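Putative Zn-dependent Alcohol Dehydrogenase (Rhodobacter sphaeroides, PDB 3IV6) binds S-adenosylmethionine in a Rossmann-like domain and is probably an S-adenosylmethionine-dependent methyltransferase, despite its alcohol dehydrogenase name. Local coordinates at residues I6-A11 and L96-A101; I52-R57 and D81-A86. All coordinates share one frame; numbering follows the deposited sequence.

Interaction 1 of 2, residues I6-A11 and L96-A101; sequences ITNSKA and LLDITA. With SAM (S-adenosylmethionine), chain E.
Asn8 reaches across to Asp98 with its amide, and the two side chains cross at about a right angle. Asn8 ND2 donates to Asp98 OD2 over 2.8 Å. The bond is nearly straight, with an N-H...O angle of 177°. The acceptor lies in the amide plane of Asn8, but ND2 comes in above the carboxylate plane. The two flat groups are turned 39° from each other.

Each side chain is also held by the residue two places further along its own segment. Asn8 OD1 accepts from Lys10 N, a capping bond just ahead of helix 11-15. With OD1 engaged there, ND2 is left facing Asp98. Asp98 CG stands anti to the backbone N (chi1 174°), which lets OD1 fold back over the turn that follows. OD1 accepts from Thr100 N at 2.7 Å, closing an Asx turn. It also accepts from Thr100 OG1 at 2.8 Å, and both donors come from the same face of the carboxylate.

The adenine of S-adenosylmethionine completes the site. SAM N6 donates to Asp98 OD1 over 3.1 Å. Ile99 N donates to SAM N1 over 3.0 Å. The base is thus read along its N6-N1 edge, as in many Rossmann-like methyltransferases. Three donors converge on OD1, while OD2 takes the amide of Asn8. Such a set of donors would probably stabilise the negative charge of the carboxylate.

The contact is buried and ties the N-terminal segment to the loop after strand 93-96, the outermost parallel strand of the main sheet. Phe75 touches Asn8. Helix 125-139 contributes Glu127 beside Asn8, and it receives the Ile99 side chain on Ala131 and Leu138.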
ATOM      1  N   ILE A   6       1.798  -6.542  17.692  1.00 82.24           N
ATOM      2  CA  ILE A   6       0.994  -7.574  18.348  1.00 88.17           C
ATOM      3  C   ILE A   6      -0.406  -7.628  17.723  1.00 80.55           C
ATOM      4  O   ILE A   6      -0.955  -8.715  17.471  1.00 68.00           O
ATOM      5  CB  ILE A   6       0.864  -7.318  19.874  1.00 95.84           C
ATOM      6  CG1 ILE A   6       2.204  -6.885  20.474  1.00 91.79           C
ATOM      7  CG2 ILE A   6       0.334  -8.560  20.593  1.00 82.31           C
ATOM      8  CD1 ILE A   6       2.120  -6.520  21.941  1.00 84.49           C
ATOM      9  N   THR A   7      -0.963  -6.440  17.474  1.00 73.40           N
ATOM     10  CA  THR A   7      -2.249  -6.289  16.793  1.00 73.51           C
ATOM     11  C   THR A   7      -2.162  -6.492  15.256  1.00 64.77           C
ATOM     12  O   THR A   7      -3.148  -6.875  14.609  1.00 55.76           O
ATOM     13  CB  THR A   7      -2.874  -4.914  17.099  1.00 69.84           C
ATOM     14  OG1 THR A   7      -2.368  -3.948  16.173  1.00 85.77           O
ATOM     15  CG2 THR A   7      -2.520  -4.484  18.509  1.00 68.03           C
ATOM     16  N   ASN A   8      -0.977  -6.235  14.695  1.00 59.74           N
ATOM     17  CA  ASN A   8      -0.735  -6.387  13.263  1.00 52.06           C
ATOM     18  C   ASN A   8       0.601  -7.024  12.911  1.00 46.00           C
ATOM     19  O   ASN A   8       1.590  -6.353  12.701  1.00 44.93           O
ATOM     20  CB  ASN A   8      -0.854  -5.039  12.562  1.00 48.61           C
ATOM     21  CG  ASN A   8      -1.141  -5.181  11.086  1.00 42.68           C
ATOM     22  OD1 ASN A   8      -0.914  -6.237  10.491  1.00 41.23           O
ATOM     23  ND2 ASN A   8      -1.657  -4.119  10.485  1.00 44.22           N
ATOM     24  N   SER A   9       0.606  -8.339  12.810  1.00 49.74           N
ATOM     25  CA  SER A   9       1.825  -9.091  12.552  1.00 47.51           C
ATOM     26  C   SER A   9       2.361  -8.912  11.143  1.00 40.55           C
ATOM     27  O   SER A   9       3.426  -9.444  10.819  1.00 42.16           O
ATOM     28  CB  SER A   9       1.582 -10.582  12.823  1.00 44.94           C
ATOM     29  OG  SER A   9       0.438 -11.050  12.128  1.00 43.36           O
ATOM     30  N   LYS A  10       1.621  -8.209  10.288  1.00 36.62           N
ATOM     31  CA  LYS A  10       2.126  -7.922   8.944  1.00 33.13           C
ATOM     32  C   LYS A  10       3.348  -7.014   9.024  1.00 35.19           C
ATOM     33  O   LYS A  10       4.251  -7.126   8.191  1.00 34.04           O
ATOM     34  CB  LYS A  10       1.068  -7.306   8.047  1.00 28.45           C
ATOM     35  CG  LYS A  10       0.004  -8.282   7.661  1.00 26.78           C
ATOM     36  CD  LYS A  10      -0.997  -7.679   6.692  1.00 25.94           C
ATOM     37  CE  LYS A  10      -1.824  -8.763   6.051  1.00 23.28           C
ATOM     38  NZ  LYS A  10      -2.686  -8.309   4.935  1.00 21.15           N
ATOM     39  N   ALA A  11       3.408  -6.148  10.035  1.00 31.08           N
ATOM     40  CA  ALA A  11       4.573  -5.288  10.161  1.00 37.04           C
ATOM     41  C   ALA A  11       5.873  -6.115  10.215  1.00 45.70           C
ATOM     42  O   ALA A  11       6.909  -5.684   9.707  1.00 49.72           O
ATOM     43  CB  ALA A  11       4.448  -4.343  11.346  1.00 34.76           C
ATOM     44  N   LEU A  96       5.481   6.252  13.411  1.00 41.42           N
ATOM     45  CA  LEU A  96       5.048   4.872  13.393  1.00 39.38           C
ATOM     46  C   LEU A  96       3.519   4.824  13.540  1.00 38.77           C
ATOM     47  O   LEU A  96       2.988   5.211  14.570  1.00 45.03           O
ATOM     48  CB  LEU A  96       5.766   4.111  14.505  1.00 44.69           C
ATOM     49  CG  LEU A  96       5.761   2.582  14.551  1.00 48.69           C
ATOM     50  CD1 LEU A  96       6.750   1.963  13.581  1.00 36.23           C
ATOM     51  CD2 LEU A  96       6.055   2.154  15.992  1.00 56.30           C
ATOM     52  N   LEU A  97       2.806   4.369  12.508  1.00 33.37           N
ATOM     53  CA  LEU A  97       1.340   4.332  12.570  1.00 35.49           C
ATOM     54  C   LEU A  97       0.745   3.225  11.696  1.00 33.45           C
ATOM     55  O   LEU A  97       1.291   2.884  10.654  1.00 30.11           O
ATOM     56  CB  LEU A  97       0.747   5.702  12.203  1.00 31.86           C
ATOM     57  CG  LEU A  97      -0.778   5.896  12.117  1.00 33.09           C
ATOM     58  CD1 LEU A  97      -1.180   7.322  12.406  1.00 27.98           C
ATOM     59  CD2 LEU A  97      -1.366   5.481  10.751  1.00 32.43           C
ATOM     60  N   ASP A  98      -0.380   2.668  12.122  1.00 28.69           N
ATOM     61  CA  ASP A  98      -1.005   1.622  11.344  1.00 28.52           C
ATOM     62  C   ASP A  98      -2.319   2.116  10.726  1.00 31.53           C
ATOM     63  O   ASP A  98      -3.339   2.192  11.400  1.00 29.63           O
ATOM     64  CB  ASP A  98      -1.240   0.408  12.208  1.00 26.68           C
ATOM     65  CG  ASP A  98      -2.031  -0.688  11.492  1.00 35.08           C
ATOM     66  OD1 ASP A  98      -2.602  -0.435  10.410  1.00 32.44           O
ATOM     67  OD2 ASP A  98      -2.100  -1.817  12.033  1.00 39.88           O
ATOM     68  N   ILE A  99      -2.297   2.419   9.434  1.00 22.35           N
ATOM     69  CA  ILE A  99      -3.464   2.982   8.801  1.00 22.99           C
ATOM     70  C   ILE A  99      -4.765   2.185   8.928  1.00 24.07           C
ATOM     71  O   ILE A  99      -5.828   2.730   8.676  1.00 28.72           O
ATOM     72  CB  ILE A  99      -3.209   3.326   7.321  1.00 22.85           C
ATOM     73  CG1 ILE A  99      -4.230   4.368   6.826  1.00 19.02           C
ATOM     74  CG2 ILE A  99      -3.204   2.082   6.476  1.00 21.15           C
ATOM     75  CD1 ILE A  99      -3.830   5.798   7.127  1.00 17.09           C
ATOM     76  N   THR A 100      -4.713   0.916   9.323  1.00 28.50           N
ATOM     77  CA  THR A 100      -5.956   0.149   9.554  1.00 31.05           C
ATOM     78  C   THR A 100      -6.443   0.245  11.007  1.00 36.14           C
ATOM     79  O   THR A 100      -7.493  -0.292  11.376  1.00 39.02           O
ATOM     80  CB  THR A 100      -5.797  -1.333   9.227  1.00 25.54           C
ATOM     81  OG1 THR A 100      -4.955  -1.919  10.216  1.00 31.47           O
ATOM     82  CG2 THR A 100      -5.186  -1.530   7.835  1.00 24.11           C
ATOM     83  N   ALA A 101      -5.640   0.903  11.831  1.00 32.82           N
ATOM     84  CA  ALA A 101      -6.002   1.192  13.199  1.00 35.77           C
ATOM     85  C   ALA A 101      -6.693   2.558  13.227  1.00 38.43           C
ATOM     86  O   ALA A 101      -6.568   3.364  12.290  1.00 29.40           O
ATOM     87  CB  ALA A 101      -4.767   1.209  14.072  1.00 29.95           C
TER
HETATM   88  N   SAM E 301       5.841  -0.505  -1.294  1.00 42.04           N
HETATM   89  CA  SAM E 301       5.216  -0.244  -2.578  1.00 38.72           C
HETATM   90  C   SAM E 301       5.568   1.137  -3.086  1.00 30.22           C
HETATM   91  O   SAM E 301       6.281   1.934  -2.460  1.00 27.19           O
HETATM   92  OXT SAM E 301       5.125   1.424  -4.175  1.00 31.74           O
HETATM   93  CB  SAM E 301       3.711  -0.481  -2.523  1.00 37.81           C
HETATM   94  CG  SAM E 301       3.197  -1.188  -1.262  1.00 38.73           C
HETATM   95  SD  SAM E 301       2.957  -0.162   0.224  1.00 56.25           S
HETATM   96  CE  SAM E 301       3.619   1.456  -0.264  1.00 34.75           C
HETATM   97  C5' SAM E 301       4.130  -0.884   1.427  1.00 32.16           C
HETATM   98  C4' SAM E 301       4.647   0.003   2.554  1.00 32.85           C
HETATM   99  O4' SAM E 301       3.574   0.372   3.402  1.00 31.89           O
HETATM  100  C3' SAM E 301       5.643  -0.707   3.454  1.00 36.31           C
HETATM  101  O3' SAM E 301       6.597   0.256   3.839  1.00 34.93           O
HETATM  102  C2' SAM E 301       4.850  -1.085   4.687  1.00 34.20           C
HETATM  103  O2' SAM E 301       5.636  -1.020   5.858  1.00 33.84           O
HETATM  104  C1' SAM E 301       3.762  -0.028   4.739  1.00 27.21           C
HETATM  105  N9  SAM E 301       2.502  -0.571   5.264  1.00 21.57           N
HETATM  106  C8  SAM E 301       1.901  -1.742   4.880  1.00 23.23           C
HETATM  107  N7  SAM E 301       0.767  -1.912   5.611  1.00 23.35           N
HETATM  108  C5  SAM E 301       0.622  -0.863   6.468  1.00 24.76           C
HETATM  109  C6  SAM E 301      -0.357  -0.541   7.427  1.00 25.11           C
HETATM  110  N6  SAM E 301      -1.412  -1.324   7.673  1.00 21.75           N
HETATM  111  N1  SAM E 301      -0.201   0.611   8.156  1.00 24.76           N
HETATM  112  C2  SAM E 301       0.914   1.411   7.940  1.00 27.24           C
HETATM  113  N3  SAM E 301       1.868   1.117   6.995  1.00 21.07           N
HETATM  114  C4  SAM E 301       1.725  -0.013   6.265  1.00 22.55           C

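Interaction 2 of 2, residues I52-R57 and D81-A86; sequences IGASTR and DDLAEA. With SAM (S-adenosylmethionine), chain E.
The glycine-containing loop after the first strand of the Rossmann-like domain rests here on helix 77-86. Strand 48-52 ends in this loop, and helix 57-65 follows it. Leu83 is the main side chain on the helix side. Its CD2 meets Ala54 CB at 3.9 Å, and its CB, CG and both methyls lie against Ala54 O. With chi1 at 176°, Leu83 CG lies opposite the backbone N, and this places both methyls against the loop. The other methyl, CD1, touches Arg57 CG at 3.9 Å. Val72 of strand 69-74 touches both Ala54 and Leu83.

Arg57 then bends at chi2 and runs on to the next helical turn. Its NE forms a salt bridge with Glu61.

The other side of the loop holds the ligand. Ser55 and Thr56 point away from the helix. Ser55 OG accepts from the ligand amino N at 2.7 Å. Thr56 OG1 lies 3.0 Å from SAM O, one of the ligand carboxylate oxygens. Gly53 CA approaches the ribose O4' at 3.4 Å. The loop turns through a type I turn from Gly53 to Thr56, closed by Thr56 N donating to Gly53 O. At the far end of the contact, Ala86 CB lies over one face of the Arg57 guanidinium, near its rim and 3.8 Å from NH1.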
ATOM      1  N   ILE A  52       1.415   7.484   3.260  1.00 21.38           N
ATOM      2  CA  ILE A  52       1.376   6.174   3.898  1.00 19.32           C
ATOM      3  C   ILE A  52       2.262   5.176   3.160  1.00 23.14           C
ATOM      4  O   ILE A  52       2.065   4.914   1.974  1.00 23.43           O
ATOM      5  CB  ILE A  52      -0.060   5.621   3.965  1.00 19.01           C
ATOM      6  CG1 ILE A  52      -1.046   6.737   4.314  1.00 18.91           C
ATOM      7  CG2 ILE A  52      -0.147   4.490   4.978  1.00 21.56           C
ATOM      8  CD1 ILE A  52      -0.699   7.483   5.584  1.00 23.02           C
ATOM      9  N   GLY A  53       3.238   4.621   3.871  1.00 23.76           N
ATOM     10  CA  GLY A  53       4.211   3.731   3.266  1.00 24.27           C
ATOM     11  C   GLY A  53       5.588   4.359   3.164  1.00 25.71           C
ATOM     12  O   GLY A  53       5.905   5.028   2.180  1.00 30.63           O
ATOM     13  N   ALA A  54       6.409   4.143   4.186  1.00 27.89           N
ATOM     14  CA  ALA A  54       7.748   4.716   4.228  1.00 25.18           C
ATOM     15  C   ALA A  54       8.646   4.098   3.161  1.00 27.23           C
ATOM     16  O   ALA A  54       9.799   4.496   3.000  1.00 26.94           O
ATOM     17  CB  ALA A  54       8.361   4.536   5.609  1.00 27.45           C
ATOM     18  N   SER A  55       8.108   3.124   2.435  1.00 28.20           N
ATOM     19  CA  SER A  55       8.870   2.426   1.406  1.00 27.91           C
ATOM     20  C   SER A  55       8.963   3.254   0.130  1.00 26.44           C
ATOM     21  O   SER A  55       9.870   3.067  -0.679  1.00 28.74           O
ATOM     22  CB  SER A  55       8.241   1.064   1.105  1.00 30.18           C
ATOM     23  OG  SER A  55       7.020   1.211   0.401  1.00 31.11           O
ATOM     24  N   THR A  56       8.016   4.171  -0.044  1.00 24.56           N
ATOM     25  CA  THR A  56       7.956   4.999  -1.256  1.00 25.58           C
ATOM     26  C   THR A  56       8.898   6.208  -1.172  1.00 26.54           C
ATOM     27  O   THR A  56       8.483   7.388  -1.229  1.00 18.96           O
ATOM     28  CB  THR A  56       6.517   5.464  -1.593  1.00 21.86           C
ATOM     29  OG1 THR A  56       5.582   4.512  -1.078  1.00 25.91           O
ATOM     30  CG2 THR A  56       6.323   5.548  -3.090  1.00 19.30           C
ATOM     31  N   ARG A  57      10.184   5.873  -1.106  1.00 24.33           N
ATOM     32  CA  ARG A  57      11.230   6.836  -0.840  1.00 28.22           C
ATOM     33  C   ARG A  57      11.393   7.953  -1.880  1.00 31.06           C
ATOM     34  O   ARG A  57      11.755   9.070  -1.513  1.00 31.40           O
ATOM     35  CB  ARG A  57      12.559   6.112  -0.609  1.00 26.13           C
ATOM     36  CG  ARG A  57      13.705   7.056  -0.365  1.00 26.50           C
ATOM     37  CD  ARG A  57      14.551   7.174  -1.588  1.00 33.35           C
ATOM     38  NE  ARG A  57      15.510   8.259  -1.441  1.00 44.99           N
ATOM     39  CZ  ARG A  57      16.815   8.091  -1.238  1.00 49.50           C
ATOM     40  NH1 ARG A  57      17.357   6.873  -1.184  1.00 42.33           N
ATOM     41  NH2 ARG A  57      17.584   9.162  -1.107  1.00 54.05           N
ATOM     42  N   ASP A  81      13.076   3.676   9.946  1.00 39.04           N
ATOM     43  CA  ASP A  81      14.446   3.972  10.350  1.00 42.48           C
ATOM     44  C   ASP A  81      15.337   4.132   9.135  1.00 38.58           C
ATOM     45  O   ASP A  81      16.110   5.096   9.058  1.00 39.27           O
ATOM     46  CB  ASP A  81      14.985   2.911  11.328  1.00 44.35           C
ATOM     47  CG  ASP A  81      14.443   3.082  12.763  1.00 45.45           C
ATOM     48  OD1 ASP A  81      13.826   4.126  13.054  1.00 42.30           O
ATOM     49  OD2 ASP A  81      14.652   2.171  13.604  1.00 49.17           O
ATOM     50  N   ASP A  82      15.193   3.210   8.184  1.00 36.72           N
ATOM     51  CA  ASP A  82      15.954   3.229   6.930  1.00 40.66           C
ATOM     52  C   ASP A  82      15.608   4.447   6.073  1.00 42.75           C
ATOM     53  O   ASP A  82      16.460   4.998   5.347  1.00 35.21           O
ATOM     54  CB  ASP A  82      15.692   1.954   6.123  1.00 43.80           C
ATOM     55  CG  ASP A  82      16.434   0.734   6.676  1.00 51.72           C
ATOM     56  OD1 ASP A  82      17.159   0.894   7.684  1.00 51.66           O
ATOM     57  OD2 ASP A  82      16.285  -0.379   6.097  1.00 51.45           O
ATOM     58  N   LEU A  83      14.344   4.865   6.170  1.00 41.59           N
ATOM     59  CA  LEU A  83      13.866   6.028   5.436  1.00 33.68           C
ATOM     60  C   LEU A  83      14.472   7.289   6.054  1.00 38.00           C
ATOM     61  O   LEU A  83      15.014   8.136   5.340  1.00 41.25           O
ATOM     62  CB  LEU A  83      12.334   6.094   5.408  1.00 30.21           C
ATOM     63  CG  LEU A  83      11.889   7.392   4.722  1.00 31.95           C
ATOM     64  CD1 LEU A  83      12.278   7.433   3.242  1.00 26.79           C
ATOM     65  CD2 LEU A  83      10.434   7.724   4.937  1.00 26.60           C
ATOM     66  N   ALA A  84      14.390   7.405   7.380  1.00 39.42           N
ATOM     67  CA  ALA A  84      14.990   8.523   8.107  1.00 36.14           C
ATOM     68  C   ALA A  84      16.490   8.591   7.880  1.00 38.37           C
ATOM     69  O   ALA A  84      17.091   9.656   7.942  1.00 39.56           O
ATOM     70  CB  ALA A  84      14.711   8.413   9.580  1.00 34.94           C
ATOM     71  N   GLU A  85      17.108   7.451   7.633  1.00 40.06           N
ATOM     72  CA  GLU A  85      18.524   7.457   7.290  1.00 47.18           C
ATOM     73  C   GLU A  85      18.797   8.068   5.893  1.00 44.31           C
ATOM     74  O   GLU A  85      19.630   8.964   5.750  1.00 38.35           O
ATOM     75  CB  GLU A  85      19.092   6.047   7.423  1.00 53.72           C
ATOM     76  CG  GLU A  85      20.499   5.869   6.892  1.00 65.95           C
ATOM     77  CD  GLU A  85      20.936   4.418   6.953  1.00 84.40           C
ATOM     78  OE1 GLU A  85      20.804   3.705   5.919  1.00 77.20           O
ATOM     79  OE2 GLU A  85      21.395   3.998   8.045  1.00 85.17           O
ATOM     80  N   ALA A  86      18.076   7.580   4.885  1.00 39.83           N
ATOM     81  CA  ALA A  86      18.159   8.090   3.530  1.00 36.63           C
ATOM     82  C   ALA A  86      17.794   9.576   3.401  1.00 45.46           C
ATOM     83  O   ALA A  86      18.155  10.224   2.417  1.00 46.17           O
ATOM     84  CB  ALA A  86      17.282   7.256   2.623  1.00 32.48           C
TER
HETATM   85  N   SAM E 301       5.841  -0.505  -1.294  1.00 42.04           N
HETATM   86  CA  SAM E 301       5.216  -0.244  -2.578  1.00 38.72           C
HETATM   87  C   SAM E 301       5.568   1.137  -3.086  1.00 30.22           C
HETATM   88  O   SAM E 301       6.281   1.934  -2.460  1.00 27.19           O
HETATM   89  OXT SAM E 301       5.125   1.424  -4.175  1.00 31.74           O
HETATM   90  CB  SAM E 301       3.711  -0.481  -2.523  1.00 37.81           C
HETATM   91  CG  SAM E 301       3.197  -1.188  -1.262  1.00 38.73           C
HETATM   92  SD  SAM E 301       2.957  -0.162   0.224  1.00 56.25           S
HETATM   93  CE  SAM E 301       3.619   1.456  -0.264  1.00 34.75           C
HETATM   94  C5' SAM E 301       4.130  -0.884   1.427  1.00 32.16           C
HETATM   95  C4' SAM E 301       4.647   0.003   2.554  1.00 32.85           C
HETATM   96  O4' SAM E 301       3.574   0.372   3.402  1.00 31.89           O
HETATM   97  C3' SAM E 301       5.643  -0.707   3.454  1.00 36.31           C
HETATM   98  O3' SAM E 301       6.597   0.256   3.839  1.00 34.93           O
HETATM   99  C2' SAM E 301       4.850  -1.085   4.687  1.00 34.20           C
HETATM  100  O2' SAM E 301       5.636  -1.020   5.858  1.00 33.84           O
HETATM  101  C1' SAM E 301       3.762  -0.028   4.739  1.00 27.21           C
HETATM  102  N9  SAM E 301       2.502  -0.571   5.264  1.00 21.57           N
HETATM  103  C8  SAM E 301       1.901  -1.742   4.880  1.00 23.23           C
HETATM  104  N7  SAM E 301       0.767  -1.912   5.611  1.00 23.35           N
HETATM  105  C5  SAM E 301       0.622  -0.863   6.468  1.00 24.76           C
HETATM  106  C6  SAM E 301      -0.357  -0.541   7.427  1.00 25.11           C
HETATM  107  N6  SAM E 301      -1.412  -1.324   7.673  1.00 21.75           N
HETATM  108  N1  SAM E 301      -0.201   0.611   8.156  1.00 24.76           N
HETATM  109  C2  SAM E 301       0.914   1.411   7.940  1.00 27.24           C
HETATM  110  N3  SAM E 301       1.868   1.117   6.995  1.00 21.07           N
HETATM  111  C4  SAM E 301       1.725  -0.013   6.265  1.00 22.55           C

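The two contacts serve different ends of one S-adenosylmethionine. Interaction 1 holds the adenine, and interaction 2 stands at the methionine and ribose end. Their centres are about 16 Å apart. Along the chain, interaction 2 is nested inside the loop that interaction 1 closes. They also meet directly, because Ile99 CD1 packs on Ile52 CD1 at 3.9 Å. Asp74 gives a further link: it is hydrogen-bonded to the ligand, to Ala54 of the 52-57 loop, and through its backbone to Leu97 of 96-101. Strands 48-52, 69-74 and 93-96 therefore each lead into the pocket, as expected for a Rossmann-like methyltransferase fold.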